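Tannase (Lactobacillus plantarum, PDB 3WA7) is a tannase of the alpha/beta-hydrolase superfamily that hydrolyses the galloyl ester bonds of tannins, probably by way of a serine nucleophile. Local coordinates at residues V35-V39 and A187-A191; D213-W218 and L261-F265; E254-S258 and R341-P346; L300-Q305 and N325-L330; V407-I413 and L434-G440. All coordinates share one frame; numbering follows the deposited sequence.

Interaction 1: V35-V39 and A187-A191; sequences VQHPV and ALGAA
The backbone N atoms of Q36 and H37 clasp the end of helix 182-188. H37 N donates to L188 O at 2.7 Å, and Q36 N donates to G189 O at 3.0 Å. The helix stops here in a Schellman motif with G189, at positive phi, as its C-prime residue. G189 also keeps the contact close: a CB on it would point at the 35-39 segment and collide with Q36 CB and H37 ND1.

The tight part is around V35 and L188. V35 CB sits 3.4 Å from L188 O, and V35 CG1, anti to its own carbonyl carbon (chi1 -66°), reaches back to L188 CB at 4.1 Å and to the CA of A190. V35 and L188 continue inward onto helix 131-145, where V35 meets A138 and L188 meets V134 and D135.

Toward solvent the fit slackens. The Q36 chain runs extended past the G189 carbonyl, its CG 3.3 Å from G189 O. The exposed imidazole of H37 lies obliquely beside the A187 and L188 carbonyls, its ND1 3.6 Å from A187 O without a hydrogen bond. Next to it a water donates both to H37 O and to A187 O, bridging the backbones where they draw apart.

Because both direct bonds run from backbone N to backbone O, the loop between strands 22-33 and 44-50 is held mainly through main-chain polarity: it gives donors to carbonyls near the C-terminus of a helix, where the dipole probably makes them strong acceptors.

Interaction 2: D213-W218 and L261-F265; sequences DMAYEW and LKAQF
F265 of helix 252-271 presses into helix 209-220 between M214, A215 and W218. Its CB lies 3.5 Å from M214 O and 3.8 Å from M214 CB. With CG anti to the backbone N (chi1 -176°), the ring is carried across the facing helix, and its two edges then meet different residues. CD1 comes to A215 N at 3.6 Å and CE1 to A215 CB at the same separation, while A215 CA stands over one face in a CH-pi contact. On the other edge, F265 CD2 touches W218 CB at 3.5 Å, and CE2 lies over a face of the indole near its rim. F265 CZ, at the tip, is nearest to A215 CB.

The two helix segments cross steeply, with N-to-C directions 106° apart and axes 7.3 Å apart at closest approach. Both helices belong to the region between core strands 199-203 and 410-414, consistent with an insertion in the alpha/beta-hydrolase fold. Beyond F265, the side chains of selenomethionine M214 and L261 meet at about a right angle, M214 CG lying 3.8 Å from L261 CD2. E217 lays its CB and CG against L261 CB, then bends at chi2 so that its carboxylate leaves for S258 and R341. W218 NE1 bonds to G288 O.

Interaction 3: E254-S258 and R341-P346; sequences EQALS and RMKAVP
V345 packs its methyls on L257 and S258 of helix 252-271, and apolar contact of this kind carries most of the interface. Its CG1, anti to the backbone N (chi1 -173°), lies 3.9 Å from L257 CD2, and V345 CG2 faces S258 CB at 4.2 Å. L257 and V345 run alongside one another, pointing opposite ways. L257 CD2 also touches P346 CD at 3.8 Å. The peptide bond before P346 is cis, and it turns the chain directly after V345.

Polar groups approach without bonding across the interface. The extended E254 chain brings its OE2 to 3.7 Å from V345 O, with no hydrogen bond, and next to A344 CB, while its OE1 accepts from T251 N. S258 OG and R341 NH2 stand 4.0 Å apart, too far for a direct bond, but both reach E217 OE1, and R341 NE donates to I223 O.

One bond inside the 341-346 segment and those from outside hold the arginine. R341 bends at chi3, and its NH1 donates to K343 O at 3.0 Å in a nearly straight bond, 169° at the hydrogen, with the acceptor lying in the guanidinium plane. Together they probably fix the rotation of the group. A leucine in place of this arginine would probably leave E217 without its counter-charge and K343 O without its donor.

The 341-346 loop thus lies between helices 209-220 and 252-271 and strand 225-232: V345 and P346 also touch helix 209-220 at E217 and D213, R341 and A344 pack on W226 of the strand, and helix 252-271 covers V345.

Interaction 4: L300-Q305 and N325-L330; sequences LISSAQ and NQVTDL
Q305 uses both ends of its amide on the backbone of 325-330. V327 N donates to Q305 OE1 at 2.8 Å along an almost straight N-H line of 173°. Q305 NE2 donates to N325 O at 3.0 Å, with donor and acceptor groups lying in each other's planes. The glutamine CG is anti to its backbone N and the chain bends at chi2 (68°), which swings the amide against the strand start. The amide of Q326 lies almost parallel to it, the planes 4° apart, but Q305 OE1 and Q326 OE1 are two acceptors 3.2 Å apart and make no bond. A water donates to both Q305 OE1 and V327 O, and NE2 also hydrogen-bonds D309 OD1. An alanine here would probably open a gap beside V327 N and leave it and N325 O without these partners.

The strand belongs to a two-stranded antiparallel hairpin, 320-323 with 326-330, packed on helix 291-309; T328 and D329 form a classic beta bulge opposite V321.

Apolar contacts fill the rest of the interface. I301 CG2 rests 3.9 Å from V327 CG1, while I301 CG1 passes L330 CB at 3.7 Å. L330 CD2 reaches L300 CB, also at 3.7 Å, and A304 CB meets V327 CG2. F320 of the partner strand backs A304, V327 and L330.

Interaction 5: V407-I413 and L434-G440; sequences VAKHWRI and LENHGYG
L434 lays its methyls on the indole of W411, the two side chains crossing at about a right angle. CD2 of L434 stands over the five-membered ring of W411, 3.7 Å from its centroid and 13° off the normal, a CH-pi contact. L434 CD1 lies 3.7 Å from W411 CD2 and meets I413 CD1 tip to tip.

Y439 makes the second cluster. V407 CG1, anti to its backbone N (chi1 -174°), sits over one face of the Y439 phenol toward the rim, 4.0 Å from the centroid. V407 CB lies 3.5 Å from Y439 OH, and from another direction K409 brings its NZ obliquely to 3.6 Å from Y439 CE2. V407 CG1 also reaches the edge of the W411 indole, in its plane, and so ties the two clusters together.

Backbone bonds set this register. G440 N donates to K409 O and W411 N to G440 O, a parallel bridge at H410 and G440. W411 NE1 donates to A408 O at 2.9 Å, a bond that probably limits rotation of the indole. Further out, helix 425-436 ends in a Schellman motif with G438 as C-prime residue, and Y439 N bonds L434 O at 3.0 Å, turning the chain back toward strand 440-444. The whole is the closing end of a beta-alpha-beta crossover: strand 410-414, helix 425-436, strand 440-444.

Main-chain bonds thus set the parallel pairing, a local carbonyl satisfies the indole N-H, and L434 on the indole face joins helix to strand, while V407 on Y439 packs the two loops.

In the fold
Interactions 2 and 3 form one cluster: their centres lie about 10 Å apart, both use helix 252-271, their segments alternate along the chain, and E217 of one binds S258 and R341 of the other. Interaction 4 follows on the next helix, 291-309, its centre about 25 Å from that of interaction 2. Interaction 5 belongs to the edge of the large mixed sheet, uniting 440-444, one of its two outermost strands, with 410-414. Interaction 1 joins the loop between strands 22-33 and 44-50 to the end of helix 182-188, its centre about 51 Å from that of interaction 4. Interactions 1 and 5 thus lie on the core, and 2 to 4 between strands 199-203 and 410-414, consistent with an insertion.

Interaction 1: V35-V39 and A187-A191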
# COMPACT_ATOMS: atom_id res chain seq x y z
N VAL A 35 15.25 3.05 -16.90
CA VAL A 35 15.93 1.79 -17.18
C VAL A 35 16.42 1.87 -18.62
O VAL A 35 15.84 2.60 -19.43
CB VAL A 35 15.01 0.54 -17.03
CG1 VAL A 35 14.59 0.37 -15.57
CG2 VAL A 35 13.80 0.65 -17.94
N GLN A 36 17.49 1.15 -18.94
CA GLN A 36 18.05 1.17 -20.29
C GLN A 36 17.20 0.43 -21.31
O GLN A 36 17.15 0.81 -22.48
CB GLN A 36 19.45 0.56 -20.29
CG GLN A 36 20.46 1.33 -19.47
CD GLN A 36 21.85 0.73 -19.56
OE1 GLN A 36 22.42 0.61 -20.65
NE2 GLN A 36 22.40 0.33 -18.42
N HIS A 37 16.52 -0.63 -20.88
CA HIS A 37 15.70 -1.42 -21.79
C HIS A 37 14.26 -1.56 -21.31
O HIS A 37 13.83 -2.64 -20.90
CB HIS A 37 16.33 -2.80 -21.98
CG HIS A 37 17.80 -2.76 -22.24
ND1 HIS A 37 18.73 -3.24 -21.34
CD2 HIS A 37 18.51 -2.26 -23.28
CE1 HIS A 37 19.95 -3.03 -21.82
NE2 HIS A 37 19.84 -2.44 -22.99
N PRO A 38 13.49 -0.46 -21.36
CA PRO A 38 12.09 -0.48 -20.93
C PRO A 38 11.22 -1.32 -21.87
O PRO A 38 11.51 -1.42 -23.06
CB PRO A 38 11.70 0.99 -20.95
CG PRO A 38 12.52 1.53 -22.08
CD PRO A 38 13.87 0.89 -21.83
N VAL A 39 10.16 -1.91 -21.33
CA VAL A 39 9.26 -2.73 -22.13
C VAL A 39 7.89 -2.09 -22.26
O VAL A 39 7.03 -2.57 -23.00
CB VAL A 39 9.10 -4.14 -21.52
CG1 VAL A 39 10.43 -4.88 -21.56
CG2 VAL A 39 8.59 -4.03 -20.09
N ALA A 187 17.81 -7.53 -16.65
CA ALA A 187 17.20 -7.58 -17.98
C ALA A 187 16.75 -6.20 -18.44
O ALA A 187 16.91 -5.84 -19.61
CB ALA A 187 16.01 -8.54 -17.97
N LEU A 188 16.19 -5.42 -17.52
CA LEU A 188 15.71 -4.08 -17.83
C LEU A 188 16.85 -3.09 -17.99
O LEU A 188 16.66 -2.01 -18.57
CB LEU A 188 14.79 -3.57 -16.73
CG LEU A 188 13.41 -4.19 -16.55
CD1 LEU A 188 12.74 -3.60 -15.32
CD2 LEU A 188 12.57 -3.94 -17.79
N GLY A 189 18.02 -3.44 -17.47
CA GLY A 189 19.15 -2.53 -17.55
C GLY A 189 18.97 -1.41 -16.55
O GLY A 189 19.19 -0.24 -16.86
N ALA A 190 18.54 -1.77 -15.34
CA ALA A 190 18.35 -0.77 -14.29
C ALA A 190 19.72 -0.25 -13.86
O ALA A 190 20.74 -0.89 -14.10
CB ALA A 190 17.63 -1.40 -13.10
N ALA A 191 19.73 0.92 -13.22
CA ALA A 191 20.98 1.53 -12.78
C ALA A 191 21.71 0.66 -11.77
O ALA A 191 21.09 -0.03 -10.97
CB ALA A 191 20.70 2.92 -12.18
O HOH W 1 14.07 -5.41 -20.96

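Interaction 2: D213-W218 and L261-F265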
# COMPACT_ATOMS: atom_id res chain seq x y z
N ASP A 213 -7.60 -14.06 2.35
CA ASP A 213 -8.92 -14.69 2.31
C ASP A 213 -9.30 -15.20 3.69
O ASP A 213 -10.44 -15.01 4.13
CB ASP A 213 -8.96 -15.84 1.30
CG ASP A 213 -8.96 -15.35 -0.13
OD1 ASP A 213 -9.68 -14.37 -0.41
OD2 ASP A 213 -8.26 -15.95 -0.97
N MSE A 214 -8.36 -15.84 4.37
CA MSE A 214 -8.60 -16.36 5.71
C MSE A 214 -8.89 -15.21 6.68
O MSE A 214 -9.77 -15.32 7.53
CB MSE A 214 -7.40 -17.15 6.22
CG MSE A 214 -7.22 -18.50 5.55
SE MSE A 214 -5.75 -19.46 6.36
CE MSE A 214 -4.31 -18.40 5.67
N ALA A 215 -8.14 -14.13 6.56
CA ALA A 215 -8.33 -12.99 7.45
C ALA A 215 -9.69 -12.34 7.22
O ALA A 215 -10.37 -11.94 8.16
CB ALA A 215 -7.23 -11.95 7.23
N TYR A 216 -10.10 -12.25 5.95
CA TYR A 216 -11.37 -11.63 5.63
C TYR A 216 -12.55 -12.39 6.23
O TYR A 216 -13.49 -11.78 6.74
CB TYR A 216 -11.57 -11.53 4.11
CG TYR A 216 -12.43 -10.35 3.70
CD1 TYR A 216 -11.92 -9.05 3.73
CD2 TYR A 216 -13.76 -10.53 3.31
CE1 TYR A 216 -12.72 -7.95 3.40
CE2 TYR A 216 -14.57 -9.44 2.98
CZ TYR A 216 -14.04 -8.16 3.02
OH TYR A 216 -14.83 -7.08 2.70
N GLU A 217 -12.49 -13.72 6.17
CA GLU A 217 -13.57 -14.53 6.71
C GLU A 217 -13.54 -14.61 8.23
O GLU A 217 -14.58 -14.77 8.86
CB GLU A 217 -13.55 -15.92 6.08
CG GLU A 217 -13.80 -15.87 4.58
CD GLU A 217 -14.94 -14.93 4.21
OE1 GLU A 217 -16.04 -15.07 4.79
OE2 GLU A 217 -14.74 -14.04 3.35
N TRP A 218 -12.35 -14.50 8.83
CA TRP A 218 -12.29 -14.50 10.28
C TRP A 218 -13.09 -13.27 10.72
O TRP A 218 -13.83 -13.31 11.70
CB TRP A 218 -10.85 -14.35 10.77
CG TRP A 218 -10.78 -13.94 12.22
CD1 TRP A 218 -10.97 -14.73 13.31
CD2 TRP A 218 -10.59 -12.61 12.72
NE1 TRP A 218 -10.92 -13.98 14.46
CE2 TRP A 218 -10.69 -12.67 14.13
CE3 TRP A 218 -10.35 -11.36 12.12
CZ2 TRP A 218 -10.56 -11.54 14.94
CZ3 TRP A 218 -10.22 -10.24 12.93
CH2 TRP A 218 -10.32 -10.34 14.33
N LEU A 261 -12.46 -21.02 5.97
CA LEU A 261 -11.39 -20.02 5.88
C LEU A 261 -11.16 -19.39 7.25
O LEU A 261 -10.02 -19.18 7.66
CB LEU A 261 -11.74 -18.95 4.84
CG LEU A 261 -11.48 -19.37 3.39
CD1 LEU A 261 -12.25 -18.47 2.43
CD2 LEU A 261 -9.99 -19.29 3.11
N LYS A 262 -12.25 -19.10 7.95
CA LYS A 262 -12.14 -18.49 9.28
C LYS A 262 -11.41 -19.43 10.23
O LYS A 262 -10.52 -19.00 10.98
CB LYS A 262 -13.53 -18.17 9.84
CG LYS A 262 -13.52 -17.79 11.32
CD LYS A 262 -14.84 -17.18 11.75
CE LYS A 262 -14.82 -16.82 13.23
NZ LYS A 262 -14.93 -18.29 13.97
N ALA A 263 -11.79 -20.70 10.21
CA ALA A 263 -11.16 -21.69 11.08
C ALA A 263 -9.66 -21.78 10.80
O ALA A 263 -8.85 -21.83 11.73
CB ALA A 263 -11.81 -23.05 10.88
N GLN A 264 -9.29 -21.80 9.53
CA GLN A 264 -7.88 -21.90 9.18
C GLN A 264 -7.08 -20.65 9.55
O GLN A 264 -5.87 -20.73 9.76
CB GLN A 264 -7.73 -22.24 7.70
CG GLN A 264 -8.08 -23.70 7.39
CD GLN A 264 -7.34 -24.69 8.29
OE1 GLN A 264 -7.82 -25.03 9.37
NE2 GLN A 264 -6.17 -25.12 7.85
N PHE A 265 -7.74 -19.50 9.64
CA PHE A 265 -7.03 -18.29 10.02
C PHE A 265 -6.44 -18.43 11.42
O PHE A 265 -5.38 -17.88 11.71
CB PHE A 265 -7.94 -17.06 9.98
CG PHE A 265 -7.22 -15.77 10.26
CD1 PHE A 265 -6.25 -15.29 9.38
CD2 PHE A 265 -7.51 -15.03 11.41
CE1 PHE A 265 -5.57 -14.10 9.64
CE2 PHE A 265 -6.84 -13.84 11.68
CZ PHE A 265 -5.86 -13.37 10.79

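Interaction 3: E254-S258 and R341-P346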
# COMPACT_ATOMS: atom_id res chain seq x y z
N GLU A 254 -20.76 -20.77 -0.26
CA GLU A 254 -19.87 -19.67 0.10
C GLU A 254 -19.79 -19.53 1.62
O GLU A 254 -18.75 -19.18 2.17
CB GLU A 254 -20.36 -18.36 -0.51
CG GLU A 254 -20.16 -18.25 -2.02
CD GLU A 254 -20.70 -16.94 -2.56
OE1 GLU A 254 -21.92 -16.71 -2.46
OE2 GLU A 254 -19.90 -16.13 -3.09
N GLN A 255 -20.91 -19.80 2.29
CA GLN A 255 -20.97 -19.71 3.74
C GLN A 255 -20.12 -20.82 4.36
O GLN A 255 -19.50 -20.64 5.40
CB GLN A 255 -22.41 -19.83 4.23
CG GLN A 255 -23.27 -18.62 3.88
CD GLN A 255 -24.73 -18.81 4.26
OE1 GLN A 255 -25.05 -19.16 5.39
NE2 GLN A 255 -25.62 -18.57 3.30
N ALA A 256 -20.10 -21.98 3.70
CA ALA A 256 -19.31 -23.11 4.18
C ALA A 256 -17.84 -22.80 3.96
O ALA A 256 -16.99 -23.09 4.81
CB ALA A 256 -19.71 -24.38 3.44
N LEU A 257 -17.53 -22.21 2.81
CA LEU A 257 -16.16 -21.86 2.48
C LEU A 257 -15.68 -20.81 3.48
O LEU A 257 -14.55 -20.85 3.95
CB LEU A 257 -16.09 -21.30 1.05
CG LEU A 257 -14.71 -21.27 0.39
CD1 LEU A 257 -14.14 -22.68 0.31
CD2 LEU A 257 -14.84 -20.67 -1.01
N SER A 258 -16.58 -19.88 3.81
CA SER A 258 -16.28 -18.82 4.76
C SER A 258 -15.91 -19.38 6.13
O SER A 258 -14.94 -18.93 6.75
CB SER A 258 -17.48 -17.89 4.91
OG SER A 258 -17.29 -16.97 5.96
N ARG A 341 -20.03 -6.10 5.14
CA ARG A 341 -19.05 -6.86 4.37
C ARG A 341 -19.04 -6.27 2.96
O ARG A 341 -20.09 -5.96 2.41
CB ARG A 341 -19.47 -8.33 4.32
CG ARG A 341 -18.73 -9.16 3.27
CD ARG A 341 -19.47 -10.47 3.00
NE ARG A 341 -19.22 -11.50 4.01
CZ ARG A 341 -18.17 -12.30 4.01
NH1 ARG A 341 -17.24 -12.21 3.07
NH2 ARG A 341 -18.04 -13.22 4.97
N MSE A 342 -17.85 -6.14 2.39
CA MSE A 342 -17.71 -5.59 1.05
C MSE A 342 -17.56 -6.67 -0.01
O MSE A 342 -18.30 -6.70 -1.00
CB MSE A 342 -16.49 -4.67 0.99
CG MSE A 342 -16.27 -4.03 -0.37
SE MSE A 342 -14.55 -3.18 -0.46
CE MSE A 342 -14.30 -3.24 -2.37
N LYS A 343 -16.60 -7.57 0.20
CA LYS A 343 -16.31 -8.63 -0.75
C LYS A 343 -16.92 -9.99 -0.42
O LYS A 343 -17.19 -10.30 0.74
CB LYS A 343 -14.79 -8.78 -0.88
CG LYS A 343 -14.10 -7.50 -1.33
CD LYS A 343 -12.59 -7.63 -1.31
CE LYS A 343 -11.92 -6.37 -1.84
NZ LYS A 343 -10.43 -6.50 -1.85
N ALA A 344 -17.13 -10.79 -1.46
CA ALA A 344 -17.70 -12.13 -1.32
C ALA A 344 -16.62 -13.12 -0.90
O ALA A 344 -15.56 -12.72 -0.41
CB ALA A 344 -18.34 -12.57 -2.64
N VAL A 345 -16.86 -14.41 -1.12
CA VAL A 345 -15.92 -15.45 -0.72
C VAL A 345 -15.48 -16.37 -1.86
O VAL A 345 -16.32 -16.93 -2.56
CB VAL A 345 -16.53 -16.33 0.40
CG1 VAL A 345 -15.49 -17.31 0.93
CG2 VAL A 345 -17.07 -15.46 1.51
N PRO A 346 -14.16 -16.51 -2.09
CA PRO A 346 -13.07 -15.86 -1.36
C PRO A 346 -13.00 -14.40 -1.80
O PRO A 346 -13.33 -14.09 -2.95
CB PRO A 346 -11.84 -16.65 -1.79
CG PRO A 346 -12.40 -18.00 -2.17
CD PRO A 346 -13.64 -17.62 -2.92

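Interaction 4: L300-Q305 and N325-L330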
# COMPACT_ATOMS: atom_id res chain seq x y z
N LEU A 300 -10.11 -0.67 17.67
CA LEU A 300 -11.31 0.03 17.22
C LEU A 300 -11.85 0.91 18.35
O LEU A 300 -12.41 1.98 18.10
CB LEU A 300 -12.36 -0.97 16.75
CG LEU A 300 -12.06 -1.49 15.34
CD1 LEU A 300 -12.81 -2.79 15.06
CD2 LEU A 300 -12.44 -0.42 14.33
N ILE A 301 -11.67 0.48 19.59
CA ILE A 301 -12.12 1.28 20.72
C ILE A 301 -11.25 2.53 20.77
O ILE A 301 -11.74 3.64 20.99
CB ILE A 301 -12.00 0.50 22.06
CG1 ILE A 301 -13.08 -0.58 22.11
CG2 ILE A 301 -12.13 1.46 23.25
CD1 ILE A 301 -13.00 -1.49 23.33
N SER A 302 -9.95 2.35 20.56
CA SER A 302 -9.02 3.47 20.57
C SER A 302 -9.33 4.44 19.43
O SER A 302 -9.23 5.66 19.60
CB SER A 302 -7.58 2.96 20.44
OG SER A 302 -6.66 4.03 20.46
N SER A 303 -9.72 3.89 18.28
CA SER A 303 -10.06 4.70 17.12
C SER A 303 -11.27 5.58 17.43
O SER A 303 -11.27 6.78 17.13
CB SER A 303 -10.39 3.81 15.92
OG SER A 303 -10.83 4.58 14.81
N ALA A 304 -12.29 4.97 18.03
CA ALA A 304 -13.50 5.68 18.41
C ALA A 304 -13.19 6.74 19.47
O ALA A 304 -13.71 7.85 19.42
CB ALA A 304 -14.54 4.70 18.94
N GLN A 305 -12.35 6.37 20.43
CA GLN A 305 -11.99 7.30 21.51
C GLN A 305 -11.33 8.55 20.94
O GLN A 305 -11.68 9.67 21.30
CB GLN A 305 -11.04 6.63 22.49
CG GLN A 305 -10.70 7.49 23.71
CD GLN A 305 -11.89 7.68 24.62
OE1 GLN A 305 -12.39 6.71 25.21
NE2 GLN A 305 -12.36 8.92 24.75
N ASN A 325 -16.96 10.37 29.11
CA ASN A 325 -16.34 10.75 27.84
C ASN A 325 -15.43 9.63 27.35
O ASN A 325 -14.59 9.84 26.48
CB ASN A 325 -15.51 12.02 27.99
CG ASN A 325 -16.34 13.29 27.89
OD1 ASN A 325 -17.22 13.40 27.04
ND2 ASN A 325 -16.06 14.25 28.76
N GLN A 326 -15.60 8.43 27.90
CA GLN A 326 -14.75 7.31 27.52
C GLN A 326 -15.49 6.16 26.84
O GLN A 326 -16.60 5.80 27.23
CB GLN A 326 -14.03 6.77 28.77
CG GLN A 326 -13.13 7.79 29.45
CD GLN A 326 -11.99 8.25 28.57
OE1 GLN A 326 -11.19 7.44 28.10
NE2 GLN A 326 -11.91 9.56 28.34
N VAL A 327 -14.86 5.60 25.82
CA VAL A 327 -15.41 4.45 25.10
C VAL A 327 -14.88 3.28 25.92
O VAL A 327 -13.68 2.97 25.87
CB VAL A 327 -14.88 4.37 23.66
CG1 VAL A 327 -15.56 3.23 22.92
CG2 VAL A 327 -15.13 5.69 22.93
N THR A 328 -15.76 2.62 26.66
CA THR A 328 -15.35 1.53 27.54
C THR A 328 -15.45 0.10 27.04
O THR A 328 -14.89 -0.81 27.65
CB THR A 328 -16.11 1.62 28.87
OG1 THR A 328 -17.52 1.54 28.63
CG2 THR A 328 -15.80 2.93 29.57
N ASP A 329 -16.16 -0.12 25.94
CA ASP A 329 -16.27 -1.48 25.43
C ASP A 329 -16.79 -1.48 24.00
O ASP A 329 -17.24 -0.45 23.49
CB ASP A 329 -17.20 -2.31 26.31
CG ASP A 329 -16.80 -3.78 26.35
OD1 ASP A 329 -16.17 -4.26 25.39
OD2 ASP A 329 -17.12 -4.45 27.35
N LEU A 330 -16.72 -2.64 23.37
CA LEU A 330 -17.18 -2.78 22.00
C LEU A 330 -17.60 -4.21 21.67
O LEU A 330 -16.90 -5.17 22.00
CB LEU A 330 -16.07 -2.37 21.02
CG LEU A 330 -16.28 -2.78 19.56
CD1 LEU A 330 -17.49 -2.06 18.98
CD2 LEU A 330 -15.03 -2.47 18.74
O HOH W 2 -11.19 4.28 25.41

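Interaction 5: V407-I413 and L434-G440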
# COMPACT_ATOMS: atom_id res chain seq x y z
N VAL A 407 16.22 -4.00 5.42
CA VAL A 407 14.90 -3.43 5.72
C VAL A 407 14.90 -1.99 6.24
O VAL A 407 15.70 -1.63 7.10
CB VAL A 407 14.17 -4.32 6.75
CG1 VAL A 407 12.75 -3.83 6.98
CG2 VAL A 407 14.16 -5.77 6.26
N ALA A 408 13.99 -1.17 5.71
CA ALA A 408 13.87 0.21 6.16
C ALA A 408 13.63 0.18 7.67
O ALA A 408 12.93 -0.70 8.16
CB ALA A 408 12.69 0.89 5.46
N LYS A 409 14.20 1.13 8.40
CA LYS A 409 14.05 1.14 9.84
C LYS A 409 12.84 1.91 10.37
O LYS A 409 12.48 1.77 11.54
CB LYS A 409 15.33 1.68 10.49
CG LYS A 409 16.59 0.90 10.11
CD LYS A 409 16.44 -0.59 10.43
CE LYS A 409 17.65 -1.38 9.95
NZ LYS A 409 17.53 -2.83 10.25
N HIS A 410 12.20 2.70 9.51
CA HIS A 410 11.07 3.52 9.93
C HIS A 410 9.82 3.29 9.10
O HIS A 410 9.85 3.40 7.87
CB HIS A 410 11.47 5.00 9.85
CG HIS A 410 12.82 5.28 10.44
ND1 HIS A 410 13.07 5.21 11.79
CD2 HIS A 410 14.00 5.59 9.85
CE1 HIS A 410 14.35 5.46 12.01
NE2 HIS A 410 14.93 5.69 10.85
N TRP A 411 8.71 2.99 9.78
CA TRP A 411 7.44 2.71 9.11
C TRP A 411 6.24 3.48 9.66
O TRP A 411 6.11 3.66 10.87
CB TRP A 411 7.10 1.21 9.23
CG TRP A 411 8.13 0.30 8.66
CD1 TRP A 411 9.41 0.12 9.10
CD2 TRP A 411 7.98 -0.56 7.52
NE1 TRP A 411 10.07 -0.78 8.30
CE2 TRP A 411 9.21 -1.22 7.32
CE3 TRP A 411 6.92 -0.84 6.64
CZ2 TRP A 411 9.42 -2.14 6.28
CZ3 TRP A 411 7.12 -1.75 5.61
CH2 TRP A 411 8.36 -2.39 5.44
N ARG A 412 5.36 3.91 8.76
CA ARG A 412 4.13 4.60 9.14
C ARG A 412 3.01 3.93 8.35
O ARG A 412 2.98 3.99 7.12
CB ARG A 412 4.18 6.09 8.81
CG ARG A 412 2.93 6.84 9.29
CD ARG A 412 3.06 8.34 9.12
NE ARG A 412 1.98 9.08 9.76
CZ ARG A 412 0.77 9.27 9.23
NH1 ARG A 412 0.48 8.78 8.04
NH2 ARG A 412 -0.14 9.97 9.89
N ILE A 413 2.11 3.28 9.07
CA ILE A 413 1.01 2.57 8.45
C ILE A 413 -0.34 3.07 8.92
O ILE A 413 -0.54 3.32 10.12
CB ILE A 413 1.10 1.06 8.77
CG1 ILE A 413 2.47 0.52 8.34
CG2 ILE A 413 -0.04 0.31 8.08
CD1 ILE A 413 2.71 -0.91 8.74
N LEU A 434 6.43 -5.83 12.71
CA LEU A 434 7.48 -4.82 12.60
C LEU A 434 8.02 -4.49 13.99
O LEU A 434 9.23 -4.43 14.21
CB LEU A 434 6.94 -3.55 11.94
CG LEU A 434 6.75 -3.64 10.42
CD1 LEU A 434 5.91 -2.47 9.93
CD2 LEU A 434 8.11 -3.66 9.74
N GLU A 435 7.11 -4.27 14.94
CA GLU A 435 7.48 -3.95 16.31
C GLU A 435 8.27 -5.11 16.92
O GLU A 435 9.29 -4.90 17.59
CB GLU A 435 6.23 -3.67 17.15
CG GLU A 435 6.53 -3.14 18.56
CD GLU A 435 7.04 -4.21 19.51
OE1 GLU A 435 7.59 -3.84 20.58
OE2 GLU A 435 6.89 -5.41 19.22
N ASN A 436 7.79 -6.33 16.69
CA ASN A 436 8.43 -7.53 17.21
C ASN A 436 9.87 -7.68 16.75
O ASN A 436 10.69 -8.25 17.46
CB ASN A 436 7.66 -8.78 16.78
CG ASN A 436 6.38 -8.99 17.56
OD1 ASN A 436 5.62 -9.91 17.26
ND2 ASN A 436 6.15 -8.16 18.57
N HIS A 437 10.17 -7.18 15.56
CA HIS A 437 11.53 -7.31 15.05
C HIS A 437 12.39 -6.06 15.23
O HIS A 437 13.45 -5.94 14.62
CB HIS A 437 11.50 -7.75 13.58
CG HIS A 437 11.08 -9.17 13.40
ND1 HIS A 437 9.76 -9.57 13.44
CD2 HIS A 437 11.80 -10.30 13.24
CE1 HIS A 437 9.69 -10.88 13.31
NE2 HIS A 437 10.92 -11.35 13.19
N GLY A 438 11.93 -5.15 16.07
CA GLY A 438 12.69 -3.95 16.37
C GLY A 438 12.61 -2.76 15.44
O GLY A 438 13.38 -1.80 15.61
N TYR A 439 11.71 -2.78 14.47
CA TYR A 439 11.60 -1.66 13.55
C TYR A 439 10.68 -0.57 14.10
O TYR A 439 9.75 -0.85 14.86
CB TYR A 439 11.09 -2.13 12.19
CG TYR A 439 12.01 -3.13 11.53
CD1 TYR A 439 11.72 -4.49 11.56
CD2 TYR A 439 13.19 -2.72 10.92
CE1 TYR A 439 12.58 -5.42 11.00
CE2 TYR A 439 14.07 -3.64 10.35
CZ TYR A 439 13.76 -4.99 10.40
OH TYR A 439 14.62 -5.91 9.85
N GLY A 440 10.96 0.67 13.72
CA GLY A 440 10.14 1.78 14.16
C GLY A 440 8.82 1.73 13.41
O GLY A 440 8.81 1.62 12.19